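MHC class I antigen (Ctenopharyngodon idella, PDB 5H5Z) binds peptides in the groove of its alpha-1 and alpha-2 domains, in complex with beta-2-microglobulin, and probably presents them to cytotoxic T cells. Local coordinates at residues P19-A23 against Y34-N38; W48-E53 against K166-G171; K178-V183 against V256-D260; S184-K188 against T266-T272; T195-F201 against S233-T239. Residues are numbered along the deposited sequence.

Contact 1 of 5, residues P19-A23 against Y34-N38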
# COMPACT_ATOMS: atom_id res chain seq x y z
N PRO A 19 1.82 -18.59 -0.61
CA PRO A 19 0.85 -19.57 -1.11
C PRO A 19 0.61 -19.47 -2.61
O PRO A 19 1.04 -18.51 -3.25
CB PRO A 19 -0.44 -19.21 -0.35
CG PRO A 19 -0.03 -18.32 0.77
CD PRO A 19 1.17 -17.59 0.26
N GLU A 20 -0.08 -20.46 -3.17
CA GLU A 20 -0.44 -20.45 -4.59
C GLU A 20 -1.36 -19.30 -4.95
O GLU A 20 -1.27 -18.75 -6.05
CB GLU A 20 -1.12 -21.76 -4.98
CG GLU A 20 -0.18 -22.87 -5.37
CD GLU A 20 -0.91 -24.04 -5.98
OE1 GLU A 20 -0.66 -24.34 -7.16
OE2 GLU A 20 -1.75 -24.65 -5.27
N PHE A 21 -2.24 -18.94 -4.03
CA PHE A 21 -3.22 -17.89 -4.26
C PHE A 21 -3.36 -17.04 -3.01
O PHE A 21 -3.45 -17.58 -1.91
CB PHE A 21 -4.57 -18.50 -4.63
CG PHE A 21 -5.64 -17.49 -4.95
CD1 PHE A 21 -5.75 -16.95 -6.22
CD2 PHE A 21 -6.55 -17.09 -3.97
CE1 PHE A 21 -6.73 -16.03 -6.52
CE2 PHE A 21 -7.54 -16.16 -4.26
CZ PHE A 21 -7.63 -15.63 -5.54
N THR A 22 -3.37 -15.72 -3.19
CA THR A 22 -3.64 -14.77 -2.12
C THR A 22 -4.65 -13.74 -2.61
O THR A 22 -4.53 -13.23 -3.73
CB THR A 22 -2.35 -14.04 -1.66
OG1 THR A 22 -1.36 -15.00 -1.28
CG2 THR A 22 -2.63 -13.12 -0.47
N ALA A 23 -5.66 -13.43 -1.80
CA ALA A 23 -6.60 -12.38 -2.13
C ALA A 23 -6.69 -11.39 -0.97
O ALA A 23 -6.77 -11.80 0.19
CB ALA A 23 -7.98 -12.97 -2.42
N TYR A 34 -8.92 -10.95 3.99
CA TYR A 34 -7.77 -11.74 3.54
C TYR A 34 -8.20 -13.17 3.19
O TYR A 34 -9.07 -13.74 3.85
CB TYR A 34 -6.69 -11.79 4.61
CG TYR A 34 -5.49 -12.62 4.22
CD1 TYR A 34 -4.51 -12.09 3.38
CD2 TYR A 34 -5.34 -13.93 4.67
CE1 TYR A 34 -3.41 -12.84 3.01
CE2 TYR A 34 -4.24 -14.69 4.30
CZ TYR A 34 -3.28 -14.13 3.47
OH TYR A 34 -2.18 -14.86 3.10
N PHE A 35 -7.59 -13.75 2.15
CA PHE A 35 -7.74 -15.17 1.82
C PHE A 35 -6.43 -15.69 1.26
O PHE A 35 -5.77 -14.99 0.48
CB PHE A 35 -8.86 -15.37 0.79
CG PHE A 35 -9.02 -16.81 0.32
CD1 PHE A 35 -8.25 -17.31 -0.73
CD2 PHE A 35 -9.97 -17.64 0.90
CE1 PHE A 35 -8.40 -18.63 -1.17
CE2 PHE A 35 -10.14 -18.95 0.46
CZ PHE A 35 -9.35 -19.45 -0.57
N ASP A 36 -6.05 -16.90 1.64
CA ASP A 36 -5.02 -17.61 0.91
C ASP A 36 -5.30 -19.11 0.77
O ASP A 36 -6.15 -19.66 1.47
CB ASP A 36 -3.59 -17.30 1.42
CG ASP A 36 -3.24 -18.00 2.73
OD1 ASP A 36 -3.58 -19.18 2.91
OD2 ASP A 36 -2.57 -17.36 3.56
N SER A 37 -4.59 -19.74 -0.17
CA SER A 37 -4.83 -21.14 -0.50
C SER A 37 -4.20 -22.14 0.49
O SER A 37 -4.41 -23.35 0.37
CB SER A 37 -4.38 -21.44 -1.93
OG SER A 37 -3.04 -21.03 -2.13
N ASN A 38 -3.44 -21.63 1.46
CA ASN A 38 -2.95 -22.46 2.56
C ASN A 38 -4.01 -22.67 3.63
O ASN A 38 -4.27 -23.79 4.04
CB ASN A 38 -1.68 -21.86 3.17
CG ASN A 38 -0.45 -22.08 2.31
OD1 ASN A 38 -0.42 -22.97 1.46
ND2 ASN A 38 0.58 -21.27 2.53
O HOH W 1 -1.08 -22.63 -1.30
O HOH W 2 -0.06 -14.55 1.10

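Contact 2 of 5, residues W48-E53 against K166-G171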
# COMPACT_ATOMS: atom_id res chain seq x y z
N TRP A 48 -15.05 -3.06 11.79
CA TRP A 48 -16.35 -2.74 11.18
C TRP A 48 -16.96 -3.88 10.36
O TRP A 48 -18.19 -4.01 10.33
CB TRP A 48 -16.34 -1.41 10.41
CG TRP A 48 -15.35 -1.29 9.29
CD1 TRP A 48 -14.15 -0.65 9.32
CD2 TRP A 48 -15.50 -1.81 7.96
NE1 TRP A 48 -13.52 -0.74 8.10
CE2 TRP A 48 -14.33 -1.45 7.25
CE3 TRP A 48 -16.49 -2.55 7.31
CZ2 TRP A 48 -14.13 -1.80 5.91
CZ3 TRP A 48 -16.29 -2.91 5.97
CH2 TRP A 48 -15.11 -2.53 5.29
N ILE A 49 -16.13 -4.70 9.71
CA ILE A 49 -16.66 -5.87 9.01
C ILE A 49 -17.02 -6.99 9.99
O ILE A 49 -18.03 -7.68 9.80
CB ILE A 49 -15.76 -6.36 7.83
CG1 ILE A 49 -16.50 -7.36 6.94
CG2 ILE A 49 -14.42 -6.94 8.30
CD1 ILE A 49 -17.61 -6.76 6.10
N ARG A 50 -16.22 -7.15 11.05
CA ARG A 50 -16.48 -8.14 12.11
C ARG A 50 -17.83 -7.91 12.79
O ARG A 50 -18.55 -8.86 13.10
CB ARG A 50 -15.38 -8.13 13.17
CG ARG A 50 -14.04 -8.69 12.73
CD ARG A 50 -13.07 -8.77 13.89
NE ARG A 50 -11.74 -9.18 13.46
CZ ARG A 50 -10.72 -8.35 13.23
NH1 ARG A 50 -10.87 -7.04 13.41
NH2 ARG A 50 -9.55 -8.83 12.83
N GLN A 51 -18.16 -6.64 13.03
CA GLN A 51 -19.36 -6.28 13.77
C GLN A 51 -20.63 -6.40 12.94
O GLN A 51 -21.74 -6.40 13.48
CB GLN A 51 -19.23 -4.87 14.33
CG GLN A 51 -18.23 -4.75 15.47
CD GLN A 51 -18.22 -3.37 16.12
OE1 GLN A 51 -18.33 -2.35 15.44
NE2 GLN A 51 -18.08 -3.35 17.44
N ASN A 52 -20.47 -6.52 11.62
CA ASN A 52 -21.59 -6.38 10.70
C ASN A 52 -21.84 -7.55 9.75
O ASN A 52 -22.90 -7.63 9.13
CB ASN A 52 -21.46 -5.08 9.93
CG ASN A 52 -21.76 -3.88 10.79
OD1 ASN A 52 -22.92 -3.62 11.13
ND2 ASN A 52 -20.72 -3.14 11.17
N GLU A 53 -20.88 -8.46 9.64
CA GLU A 53 -21.08 -9.71 8.91
C GLU A 53 -20.56 -10.86 9.76
O GLU A 53 -19.77 -10.64 10.69
CB GLU A 53 -20.38 -9.68 7.55
CG GLU A 53 -20.90 -8.64 6.57
CD GLU A 53 -22.32 -8.90 6.09
OE1 GLU A 53 -22.90 -7.98 5.47
OE2 GLU A 53 -22.86 -10.00 6.32
N LYS A 166 -22.91 -0.74 1.54
CA LYS A 166 -23.05 -1.44 2.82
C LYS A 166 -21.80 -1.26 3.69
O LYS A 166 -21.92 -0.97 4.88
CB LYS A 166 -23.35 -2.93 2.62
CG LYS A 166 -24.75 -3.26 2.13
CD LYS A 166 -24.81 -4.74 1.74
CE LYS A 166 -26.11 -5.38 2.17
NZ LYS A 166 -26.21 -5.53 3.65
N TYR A 167 -20.62 -1.44 3.09
CA TYR A 167 -19.35 -1.32 3.82
C TYR A 167 -19.13 0.09 4.35
O TYR A 167 -18.64 0.26 5.47
CB TYR A 167 -18.16 -1.75 2.95
CG TYR A 167 -18.22 -3.18 2.44
CD1 TYR A 167 -18.85 -4.19 3.18
CD2 TYR A 167 -17.63 -3.53 1.22
CE1 TYR A 167 -18.90 -5.49 2.72
CE2 TYR A 167 -17.69 -4.84 0.75
CZ TYR A 167 -18.32 -5.82 1.51
OH TYR A 167 -18.38 -7.12 1.06
N VAL A 168 -19.49 1.09 3.55
CA VAL A 168 -19.33 2.49 3.94
C VAL A 168 -20.20 2.79 5.16
O VAL A 168 -19.74 3.45 6.09
CB VAL A 168 -19.61 3.46 2.77
CG1 VAL A 168 -19.61 4.92 3.24
CG2 VAL A 168 -18.56 3.28 1.68
N ALA A 169 -21.43 2.26 5.18
CA ALA A 169 -22.30 2.39 6.35
C ALA A 169 -21.75 1.66 7.58
O ALA A 169 -21.75 2.20 8.69
CB ALA A 169 -23.72 1.94 6.03
N TYR A 170 -21.28 0.42 7.39
CA TYR A 170 -20.65 -0.35 8.47
C TYR A 170 -19.48 0.42 9.10
O TYR A 170 -19.36 0.48 10.32
CB TYR A 170 -20.09 -1.68 7.96
CG TYR A 170 -21.09 -2.69 7.43
CD1 TYR A 170 -22.45 -2.63 7.75
CD2 TYR A 170 -20.65 -3.74 6.63
CE1 TYR A 170 -23.34 -3.58 7.27
CE2 TYR A 170 -21.52 -4.69 6.14
CZ TYR A 170 -22.86 -4.61 6.46
OH TYR A 170 -23.71 -5.57 5.96
N GLY A 171 -18.62 0.98 8.26
CA GLY A 171 -17.40 1.62 8.73
C GLY A 171 -17.39 3.14 8.65
O GLY A 171 -16.32 3.74 8.61
O HOH W 3 -20.88 -0.66 12.67
O HOH W 4 -25.45 -6.53 8.63
O HOH W 5 -25.51 -8.24 4.71

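Contact 3 of 5, residues K178-V183 against V256-D260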
# COMPACT_ATOMS: atom_id res chain seq x y z
N LYS A 178 -11.36 12.30 10.09
CA LYS A 178 -10.42 13.36 9.76
C LYS A 178 -9.54 13.51 10.98
O LYS A 178 -9.99 14.01 12.02
CB LYS A 178 -11.15 14.68 9.47
CG LYS A 178 -12.28 14.60 8.45
CD LYS A 178 -11.75 14.42 7.03
CE LYS A 178 -12.88 14.48 6.01
NZ LYS A 178 -13.63 13.19 5.93
N VAL A 179 -8.29 13.05 10.87
CA VAL A 179 -7.33 13.13 11.96
C VAL A 179 -6.21 14.09 11.55
O VAL A 179 -5.56 13.89 10.52
CB VAL A 179 -6.74 11.75 12.32
CG1 VAL A 179 -5.89 11.84 13.58
CG2 VAL A 179 -7.84 10.72 12.51
N SER A 180 -6.01 15.13 12.35
CA SER A 180 -4.99 16.15 12.04
C SER A 180 -3.57 15.62 12.25
O SER A 180 -3.33 14.77 13.12
CB SER A 180 -5.24 17.42 12.85
OG SER A 180 -6.50 17.98 12.55
N PRO A 181 -2.61 16.12 11.45
CA PRO A 181 -1.21 15.70 11.63
C PRO A 181 -0.61 16.19 12.94
O PRO A 181 -0.92 17.29 13.41
CB PRO A 181 -0.47 16.31 10.43
CG PRO A 181 -1.39 17.28 9.81
CD PRO A 181 -2.79 16.99 10.27
N GLN A 182 0.22 15.34 13.54
CA GLN A 182 1.10 15.74 14.63
C GLN A 182 2.39 16.22 13.98
O GLN A 182 3.02 15.47 13.23
CB GLN A 182 1.33 14.59 15.60
CG GLN A 182 0.05 14.09 16.28
CD GLN A 182 0.25 12.86 17.14
OE1 GLN A 182 -0.38 11.82 16.91
NE2 GLN A 182 1.11 12.97 18.15
N VAL A 183 2.77 17.46 14.24
CA VAL A 183 3.86 18.11 13.51
C VAL A 183 5.02 18.46 14.43
O VAL A 183 4.82 19.01 15.51
CB VAL A 183 3.37 19.39 12.78
CG1 VAL A 183 4.51 20.05 12.00
CG2 VAL A 183 2.20 19.09 11.86
N VAL A 256 2.17 23.19 7.80
CA VAL A 256 1.52 21.94 7.41
C VAL A 256 0.02 22.16 7.29
O VAL A 256 -0.64 22.55 8.26
CB VAL A 256 1.82 20.79 8.40
CG1 VAL A 256 1.13 19.51 7.95
CG2 VAL A 256 3.31 20.55 8.52
N GLU A 257 -0.51 21.92 6.09
CA GLU A 257 -1.94 22.06 5.83
C GLU A 257 -2.62 20.72 5.58
O GLU A 257 -2.17 19.92 4.77
CB GLU A 257 -2.20 23.02 4.66
CG GLU A 257 -3.67 23.35 4.46
CD GLU A 257 -3.92 24.39 3.38
OE1 GLU A 257 -4.97 24.30 2.72
OE2 GLU A 257 -3.08 25.29 3.19
N HIS A 258 -3.72 20.49 6.30
CA HIS A 258 -4.49 19.25 6.18
C HIS A 258 -5.94 19.59 6.48
O HIS A 258 -6.23 20.25 7.48
CB HIS A 258 -3.97 18.22 7.18
CG HIS A 258 -4.73 16.93 7.20
ND1 HIS A 258 -4.52 15.92 6.28
CD2 HIS A 258 -5.67 16.46 8.06
CE1 HIS A 258 -5.32 14.90 6.56
NE2 HIS A 258 -6.02 15.21 7.64
N GLN A 259 -6.85 19.17 5.60
CA GLN A 259 -8.28 19.44 5.75
C GLN A 259 -8.58 20.93 6.02
O GLN A 259 -9.28 21.26 6.98
CB GLN A 259 -8.90 18.54 6.83
CG GLN A 259 -8.81 17.05 6.54
CD GLN A 259 -9.60 16.65 5.30
OE1 GLN A 259 -10.78 16.96 5.18
NE2 GLN A 259 -8.94 15.95 4.38
N ASP A 260 -8.02 21.80 5.19
CA ASP A 260 -8.25 23.27 5.24
C ASP A 260 -7.81 23.96 6.53
O ASP A 260 -8.24 25.08 6.83
CB ASP A 260 -9.72 23.60 4.93
CG ASP A 260 -10.25 22.84 3.74
OD1 ASP A 260 -9.64 22.92 2.65
OD2 ASP A 260 -11.29 22.15 3.90

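Contact 4 of 5, residues S184-K188 against T266-T272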
# COMPACT_ATOMS: atom_id res chain seq x y z
N SER A 184 6.24 18.11 13.99
CA SER A 184 7.46 18.50 14.70
C SER A 184 8.51 19.07 13.74
O SER A 184 8.50 18.74 12.55
CB SER A 184 8.05 17.32 15.47
OG SER A 184 7.17 16.89 16.51
N LEU A 185 9.39 19.92 14.26
CA LEU A 185 10.56 20.38 13.52
C LEU A 185 11.78 19.69 14.11
O LEU A 185 12.03 19.79 15.32
CB LEU A 185 10.73 21.90 13.62
CG LEU A 185 10.12 22.83 12.58
CD1 LEU A 185 10.69 24.23 12.77
CD2 LEU A 185 10.35 22.36 11.15
N LEU A 186 12.53 19.02 13.24
CA LEU A 186 13.63 18.17 13.68
C LEU A 186 14.95 18.67 13.13
O LEU A 186 15.01 19.17 12.01
CB LEU A 186 13.42 16.73 13.19
CG LEU A 186 12.04 16.07 13.38
CD1 LEU A 186 12.04 14.65 12.83
CD2 LEU A 186 11.59 16.09 14.83
N GLN A 187 15.99 18.55 13.93
CA GLN A 187 17.33 18.91 13.49
C GLN A 187 18.35 18.07 14.24
O GLN A 187 18.28 17.94 15.46
CB GLN A 187 17.58 20.39 13.73
CG GLN A 187 18.76 20.94 12.94
CD GLN A 187 18.99 22.42 13.19
OE1 GLN A 187 18.71 22.93 14.28
NE2 GLN A 187 19.51 23.12 12.19
N LYS A 188 19.30 17.50 13.50
CA LYS A 188 20.32 16.65 14.10
C LYS A 188 21.45 17.45 14.73
O LYS A 188 22.01 17.07 15.75
CB LYS A 188 20.88 15.68 13.05
CG LYS A 188 19.84 14.72 12.51
CD LYS A 188 20.47 13.59 11.70
CE LYS A 188 21.32 12.68 12.58
NZ LYS A 188 20.52 11.61 13.23
N THR A 266 8.15 26.94 14.22
CA THR A 266 9.25 27.89 14.04
C THR A 266 10.52 27.41 14.74
O THR A 266 10.52 26.35 15.36
CB THR A 266 8.88 29.30 14.56
OG1 THR A 266 8.72 29.27 15.98
CG2 THR A 266 7.60 29.82 13.91
N GLU A 267 11.60 28.19 14.65
CA GLU A 267 12.88 27.82 15.29
C GLU A 267 12.72 27.45 16.77
O GLU A 267 13.43 26.57 17.27
CB GLU A 267 13.93 28.93 15.13
CG GLU A 267 13.55 30.27 15.73
CD GLU A 267 14.37 31.41 15.15
OE1 GLU A 267 13.76 32.38 14.65
OE2 GLU A 267 15.62 31.33 15.19
N ASP A 268 11.79 28.13 17.45
CA ASP A 268 11.51 27.88 18.86
C ASP A 268 11.00 26.47 19.13
O ASP A 268 10.99 26.01 20.28
CB ASP A 268 10.49 28.90 19.39
CG ASP A 268 11.10 30.27 19.61
OD1 ASP A 268 12.34 30.41 19.52
OD2 ASP A 268 10.33 31.21 19.89
N ASP A 269 10.57 25.79 18.07
CA ASP A 269 10.00 24.45 18.19
C ASP A 269 10.98 23.32 17.91
O ASP A 269 10.66 22.16 18.16
CB ASP A 269 8.78 24.32 17.28
CG ASP A 269 7.69 25.30 17.64
OD1 ASP A 269 7.37 25.41 18.84
OD2 ASP A 269 7.17 25.96 16.72
N ILE A 270 12.16 23.66 17.39
CA ILE A 270 13.12 22.65 16.94
C ILE A 270 13.52 21.71 18.07
O ILE A 270 13.90 22.15 19.16
CB ILE A 270 14.36 23.27 16.25
CG1 ILE A 270 13.94 24.00 14.97
CG2 ILE A 270 15.41 22.20 15.94
CD1 ILE A 270 15.06 24.68 14.22
N ILE A 271 13.41 20.41 17.80
CA ILE A 271 13.85 19.38 18.74
C ILE A 271 15.02 18.58 18.16
O ILE A 271 15.20 18.51 16.94
CB ILE A 271 12.70 18.46 19.21
CG1 ILE A 271 12.07 17.70 18.03
CG2 ILE A 271 11.67 19.25 20.01
CD1 ILE A 271 11.06 16.65 18.44
N THR A 272 15.80 17.98 19.05
CA THR A 272 16.99 17.23 18.66
C THR A 272 17.35 16.21 19.74
O THR A 272 16.96 16.35 20.90
CB THR A 272 18.18 18.18 18.40
OG1 THR A 272 19.31 17.44 17.91
CG2 THR A 272 18.56 18.93 19.66
O HOH W 6 8.82 20.52 16.93

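Contact 5 of 5, residues T195-F201 against S233-T239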
# COMPACT_ATOMS: atom_id res chain seq x y z
N THR A 195 14.14 19.39 9.36
CA THR A 195 13.08 18.54 8.82
C THR A 195 11.73 18.85 9.48
O THR A 195 11.60 18.80 10.71
CB THR A 195 13.41 17.04 8.99
OG1 THR A 195 14.59 16.72 8.25
CG2 THR A 195 12.27 16.16 8.47
N CYS A 196 10.74 19.16 8.66
CA CYS A 196 9.37 19.31 9.13
C CYS A 196 8.64 17.98 8.93
O CYS A 196 8.38 17.58 7.79
CB CYS A 196 8.67 20.43 8.36
SG CYS A 196 6.99 20.82 8.88
N HIS A 197 8.31 17.33 10.04
CA HIS A 197 7.76 15.98 10.04
C HIS A 197 6.30 16.01 10.47
O HIS A 197 5.99 16.52 11.55
CB HIS A 197 8.59 15.09 10.98
CG HIS A 197 8.10 13.68 11.08
ND1 HIS A 197 8.35 12.74 10.10
CD2 HIS A 197 7.39 13.04 12.04
CE1 HIS A 197 7.80 11.59 10.45
NE2 HIS A 197 7.21 11.75 11.62
N ALA A 198 5.43 15.46 9.63
CA ALA A 198 3.99 15.37 9.91
C ALA A 198 3.58 13.91 9.94
O ALA A 198 3.88 13.17 9.00
CB ALA A 198 3.20 16.11 8.84
N THR A 199 2.90 13.50 11.01
CA THR A 199 2.52 12.09 11.16
C THR A 199 1.14 11.90 11.79
O THR A 199 0.64 12.77 12.51
CB THR A 199 3.57 11.29 11.96
OG1 THR A 199 3.35 9.88 11.77
CG2 THR A 199 3.51 11.61 13.46
N GLY A 200 0.54 10.74 11.53
CA GLY A 200 -0.68 10.33 12.21
C GLY A 200 -1.96 10.87 11.61
O GLY A 200 -3.01 10.82 12.24
N PHE A 201 -1.87 11.37 10.38
CA PHE A 201 -3.01 12.02 9.76
C PHE A 201 -3.79 11.10 8.81
O PHE A 201 -3.25 10.14 8.25
CB PHE A 201 -2.59 13.32 9.06
CG PHE A 201 -1.51 13.15 8.04
CD1 PHE A 201 -1.81 12.82 6.72
CD2 PHE A 201 -0.16 13.34 8.39
CE1 PHE A 201 -0.81 12.67 5.78
CE2 PHE A 201 0.84 13.18 7.45
CZ PHE A 201 0.52 12.85 6.14
N SER A 233 -2.87 5.27 9.44
CA SER A 233 -2.58 6.69 9.27
C SER A 233 -1.37 6.86 8.36
O SER A 233 -0.76 5.88 7.93
CB SER A 233 -2.36 7.40 10.61
OG SER A 233 -1.12 7.03 11.20
N PHE A 234 -1.03 8.11 8.08
CA PHE A 234 0.05 8.43 7.15
C PHE A 234 1.03 9.42 7.73
O PHE A 234 0.73 10.08 8.73
CB PHE A 234 -0.54 8.99 5.86
CG PHE A 234 -1.30 7.98 5.07
CD1 PHE A 234 -2.67 7.78 5.29
CD2 PHE A 234 -0.64 7.18 4.15
CE1 PHE A 234 -3.37 6.82 4.57
CE2 PHE A 234 -1.34 6.22 3.42
CZ PHE A 234 -2.70 6.04 3.63
N GLN A 235 2.19 9.52 7.10
CA GLN A 235 3.17 10.55 7.46
C GLN A 235 3.85 11.09 6.21
O GLN A 235 3.82 10.46 5.15
CB GLN A 235 4.19 10.01 8.47
CG GLN A 235 5.12 8.92 7.96
CD GLN A 235 6.30 8.71 8.88
OE1 GLN A 235 7.37 9.26 8.66
NE2 GLN A 235 6.09 7.95 9.95
N ARG A 236 4.45 12.27 6.35
CA ARG A 236 5.22 12.90 5.29
C ARG A 236 6.14 13.94 5.91
O ARG A 236 5.82 14.52 6.96
CB ARG A 236 4.29 13.57 4.26
CG ARG A 236 4.95 13.84 2.92
CD ARG A 236 3.94 14.23 1.85
NE ARG A 236 4.58 14.33 0.54
CZ ARG A 236 3.94 14.43 -0.62
NH1 ARG A 236 2.62 14.46 -0.65
NH2 ARG A 236 4.64 14.52 -1.75
N MET A 237 7.27 14.19 5.27
CA MET A 237 8.18 15.22 5.76
C MET A 237 8.76 16.06 4.63
O MET A 237 8.79 15.64 3.47
CB MET A 237 9.29 14.61 6.62
CG MET A 237 10.35 13.85 5.84
SD MET A 237 11.35 12.87 6.97
CE MET A 237 12.90 12.83 6.08
N SER A 238 9.22 17.25 4.98
CA SER A 238 9.98 18.09 4.07
C SER A 238 11.23 18.58 4.78
O SER A 238 11.21 18.83 5.98
CB SER A 238 9.15 19.29 3.61
OG SER A 238 9.89 20.09 2.70
N THR A 239 12.31 18.71 4.02
CA THR A 239 13.60 19.09 4.59
C THR A 239 14.08 20.38 3.95
O THR A 239 14.11 20.50 2.72
CB THR A 239 14.64 17.97 4.38
OG1 THR A 239 14.16 16.75 4.96
CG2 THR A 239 15.97 18.32 5.02

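Contact 1 of 5, residues P19-A23 against Y34-N38
Y34 opens the second side of the hairpin of strands 21-27 and 30-36 in the floor of the peptide-binding platform; residues 21-23 and 34-36 run antiparallel at 173°, axes 4.6 Å apart. Its CE1 lies 3.6 Å from CG2 of T22, and its hydroxyl donates to OD2 of D36 (OH to OD2 2.6 Å); a water donates to both Y34 OH and T22 OG1. F35 forms the hydrogen-bonded pair with A23: A23 N to F35 O is 2.8 Å, F35 N to A23 O 2.9 Å. Its ring meets F21 rim to rim on the side facing helix 55-82, where F35 touches L65 and F21 touches A68. D36 sits opposite T22 in a non-hydrogen-bonded pair. At S37, N donates to F21 O (3.0 Å) while OG accepts from F21 N (2.9 Å), so a side chain replaces a backbone carbonyl where the strand ends. N38 OD1 joins E20 N and S37 OG through a water. The contact thus combines aromatic rings packed beneath the helix, a water-linked polar end at E20, S37 and N38, and a hydrated face at T22 and Y34, which pack on L55 and D54 of the beta-2-microglobulin chain.

Contact 2 of 5, residues W48-E53 against K166-G171
The short helix 47-50 meets the C-terminal end of helix 148-170 at one end of the MHC class I peptide-binding groove, with the backbones closest at W48 and G171 (CA to CA 5.1 Å). G171 is the first residue to leave helical geometry, and its CA lies over the five-membered ring of W48 in a CH-pi contact, 4.0 Å from the centroid; a CB there would clash with the indole. The six-membered ring packs on the helix, W48 CZ3 3.7 Å from Y167 CB and CE3 3.8 Å from Y170 CB. Y167 hydrogen-bonds through its hydroxyl to Y57 and to the backbone of the bound peptide, so this packing borders the groove itself. N52 is held by ND2 to W48 O (2.8 Å) and sets its CB over the face of the Y170 ring, 3.3 Å from the centroid. Beyond that ring, a water links E53 OE1 with K166 NZ, and Y170 OH donates a 2.6 Å hydrogen bond to E53 OE1.

Contact 3 of 5, residues K178-V183 against V256-D260
K178-V183 leads into strand 182-187 of the C1-set immunoglobulin domain, the alpha-3 domain of the class I heavy chain, and runs alongside the end of strand 252-258, which belongs to the other sheet of the sandwich, in the opposite direction. The two segments point 174° apart end to end, yet no hydrogen bond joins them: S180 CA to H258 CA is 6.6 Å and V183 CA to V256 CA 7.6 Å, so side chains make most of the contact. The aliphatic part of K178 lies against Q259, K178 CD to Q259 OE1 being 3.3 Å. The amino group of K178 bonds to E176 O. V179 turns its side chain away; its O comes 3.2 Å from H258 NE2, but at an angle too poor for a hydrogen bond. The imidazole is instead fixed by G205 O at ND1 and, weakly, by Y202 O at NE2. S180 passes beside that ring, CA to H258 CD2 4.0 Å. P181 points inward and wedges between two residues of the opposing strand, its CD 3.5 Å from H258 CB and its CG 3.8 Å from V256 CG1. The same proline touches A198 and F201 of the neighbouring strand 194-201. Q182 packs on Y14 of the beta-2-microglobulin chain. V183 returns to the interior beside C196, and its CG1 meets V256 CG2 at 3.7 Å.

Contact 4 of 5, residues S184-K188 against T266-T272
Backbone groups at this surface of the domain are paired through one bridge, L186 with I271, flanked by two hydrogen bonds: I271 N donates to L185 O (2.9 Å, nearly linear) and Q187 N donates to I271 O (3.1 Å). L185 N uses a water instead, which in turn donates to D269 O. T272 OG1 lies 2.7 Å from Q187 O, but its proton is also within range of M98 O of the beta-2-microglobulin chain, so the choice is not settled. The 3-10 turn 267-269 is closed by D269 N to T266 O (2.8 Å) and by T266 N to D269 OD2 (2.9 Å). Q187 NE2 donates to S192 O, and K188 NZ forms salt bridges with E95 and the terminal carboxylate of M98 of beta-2-microglobulin. Apolar contacts fill in between, L185 CD1 to I270 CG1 at 3.9 Å and L186 CD2 to I271 CG1 at 3.6 Å. The C-terminal tail thus pairs with the edge strand 182-187 of the C1-set immunoglobulin sandwich.

Contact 5 of 5, residues T195-F201 against S233-T239
A G1 beta bulge interrupts the pairing of strands 194-201 and 234-240 in the C1-set immunoglobulin sandwich: G200 and F201 both face F234, and F234 O accepts from G200 N (2.9 Å) and, weakly, from F201 N (3.3 Å). The positive phi of G200 suits glycine. Before the bulge the antiparallel pairing is regular, residues 195-199 and 234-239 running at 169° with axes 4.6 Å apart, and C196-S238 and A198-R236 are hydrogen-bonded pairs. The face bearing C196, A198 and F201 looks into the sandwich, where C196 forms the disulfide with C254 of the other sheet. F201 turns its ring back over F234 O. On the other face T199 OG1 bonds to H13 O, and Q235 NE2 to N229 OD1 and to S12 O, H13 and S12 being of the beta-2-microglobulin chain; H197 packs on that same H13. There the M237 sulfur stands at the edge of the H197 ring, 5.4 Å from SD to centroid, and T195 CG2 lies 3.7 Å from M237 SD.

In the fold
Contacts 1 and 2 come first along the chain and belong to the peptide-binding platform: contact 1 in its eight-stranded sheet, contact 2 where helix 148-170 ends, their centres about 23 Å apart. Contacts 3, 4 and 5 lie in the immunoglobulin domain, and contact 1 is about 34 to 46 Å from them between centres, across the middle of the chain. Strand 182-187 serves contacts 3 and 4 in succession and neighbours strand 194-201 of contact 5, to which it is tied by probable hydrogen bonds such as L186 N to T195 O (2.7 Å). Contact 5 is nested inside the loops closed by 3 and 4. Beta-2-microglobulin touches residues of contacts 1, 3, 4 and 5, and so spans both domains.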